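Local coordinates for protein protease (Actinomadura keratinilytica, PDB 8C4X) that is the I9-type propeptide of a subtilisin-family (S8) protease precursor and, as in relatives, probably inhibits the presumed serine endopeptidase and assists its folding, at residues K54-D57 against D58-S61. Residues are numbered along the deposited sequence; the frame is centred on the assembly and turned at random.
Sequences KLTD and DQLS. Unlike the reference sequence in segment 58-61: D58 (reference Ala), S61 (reference Ala).
T56 and L60 are joined where the chain turns from an extended approach into a helix: L60 N donates to T56 O at 2.9 Å in the first i to i+4 bond, and S61 N to D57 O at 3.0 Å in the next. T56 is the N-cap, and with Q59 it closes a capping box. T56 OG1 lies between its own backbone N and carbonyl carbon (chi1 66°), a position from which it reaches forward to accept from Q59 N at 3.2 Å, a nearly straight bond. For the return bond, Q59 CG lies anti to the carbonyl carbon (chi1 -78°), which turns the side chain back toward the residues before the helix; extended beyond CG, it brings OE1 to T56 N at 3.0 Å, where a lone pair in the carbonyl plane accepts. A water 2.8 Å from Q59 OE1 can donate to it, though it has other acceptors to serve. On its way Q59 CG passes 3.4 Å from T56 OG1, while L55 crosses the glutamine at about a right angle, its CD2 beside OE1. A leucine at Q59 would probably leave T56 N without its acceptor and the N-cap residue freer to shift. Farther in, the methyl tips of L55 and L60 meet, CD1 to CD1, at 4.2 Å. D58, on the exposed side, forms a salt bridge with K62 one turn on. The box thus opens helix 57-64 two residues after strand 50-54; L55 and L60 both rest on Y19 of strand 18-23, and I38 in a loop touches L55 and Q59.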
loop_
_atom_site.group_PDB
_atom_site.type_symbol
_atom_site.label_atom_id
_atom_site.label_comp_id
_atom_site.label_asym_id
_atom_site.label_seq_id
_atom_site.Cartn_x
_atom_site.Cartn_y
_atom_site.Cartn_z
ATOM N N LYS B 54 3.057 5.706 -4.708
ATOM C CA LYS B 54 4.115 5.142 -5.526
ATOM C C LYS B 54 5.202 4.616 -4.602
ATOM O O LYS B 54 5.570 5.282 -3.631
ATOM C CB LYS B 54 4.682 6.193 -6.476
ATOM C CG LYS B 54 3.728 6.556 -7.605
ATOM C CD LYS B 54 4.466 7.054 -8.830
ATOM C CE LYS B 54 3.487 7.437 -9.940
ATOM N NZ LYS B 54 2.757 6.252 -10.497
ATOM N N LEU B 55 5.685 3.411 -4.876
ATOM C CA LEU B 55 6.753 2.804 -4.089
ATOM C C LEU B 55 7.802 2.239 -5.031
ATOM O O LEU B 55 7.466 1.501 -5.962
ATOM C CB LEU B 55 6.212 1.690 -3.187
ATOM C CG LEU B 55 5.133 2.082 -2.180
ATOM C CD1 LEU B 55 4.635 0.839 -1.452
ATOM C CD2 LEU B 55 5.662 3.117 -1.186
ATOM N N THR B 56 9.062 2.589 -4.795
ATOM C CA THR B 56 10.140 1.901 -5.484
ATOM C C THR B 56 10.183 0.440 -5.044
ATOM O O THR B 56 9.592 0.048 -4.033
ATOM C CB THR B 56 11.483 2.577 -5.200
ATOM O OG1 THR B 56 11.812 2.421 -3.815
ATOM C CG2 THR B 56 11.408 4.057 -5.524
ATOM N N ASP B 57 10.883 -0.381 -5.827
ATOM C CA ASP B 57 11.002 -1.791 -5.471
ATOM C C ASP B 57 11.581 -1.958 -4.071
ATOM O O ASP B 57 11.166 -2.849 -3.321
ATOM C CB ASP B 57 11.859 -2.523 -6.500
ATOM C CG ASP B 57 11.127 -2.746 -7.805
ATOM O OD1 ASP B 57 9.880 -2.856 -7.775
ATOM O OD2 ASP B 57 11.797 -2.815 -8.859
ATOM N N ASP B 58 12.533 -1.103 -3.696
ATOM C CA ASP B 58 13.142 -1.209 -2.376
ATOM C C ASP B 58 12.168 -0.792 -1.279
ATOM O O ASP B 58 12.077 -1.455 -0.238
ATOM C CB ASP B 58 14.417 -0.368 -2.322
ATOM C CG ASP B 58 15.073 -0.392 -0.954
ATOM O OD1 ASP B 58 15.456 -1.489 -0.494
ATOM O OD2 ASP B 58 15.206 0.689 -0.341
ATOM N N GLN B 59 11.434 0.303 -1.488
ATOM C CA GLN B 59 10.403 0.699 -0.531
ATOM C C GLN B 59 9.393 -0.420 -0.325
ATOM O O GLN B 59 8.996 -0.718 0.808
ATOM C CB GLN B 59 9.683 1.952 -1.012
ATOM C CG GLN B 59 10.409 3.245 -0.809
ATOM C CD GLN B 59 9.593 4.413 -1.310
ATOM O OE1 GLN B 59 9.209 4.457 -2.483
ATOM N NE2 GLN B 59 9.305 5.360 -0.423
ATOM N N LEU B 60 8.934 -1.026 -1.425
ATOM C CA LEU B 60 7.978 -2.119 -1.327
ATOM C C LEU B 60 8.561 -3.284 -0.540
ATOM O O LEU B 60 7.875 -3.881 0.298
ATOM C CB LEU B 60 7.548 -2.556 -2.728
ATOM C CG LEU B 60 6.537 -3.695 -2.832
ATOM C CD1 LEU B 60 5.145 -3.213 -2.440
ATOM C CD2 LEU B 60 6.531 -4.230 -4.250
ATOM N N SER B 61 9.830 -3.613 -0.785
ATOM C CA SER B 61 10.474 -4.679 -0.025
ATOM C C SER B 61 10.417 -4.397 1.469
ATOM O O SER B 61 10.022 -5.259 2.264
ATOM C CB SER B 61 11.923 -4.848 -0.476
ATOM O OG SER B 61 12.015 -5.828 -1.487
HETATM O O HOH W 1 8.714 6.360 -4.463
HETATM O O HOH W 2 10.138 -5.292 -4.016
#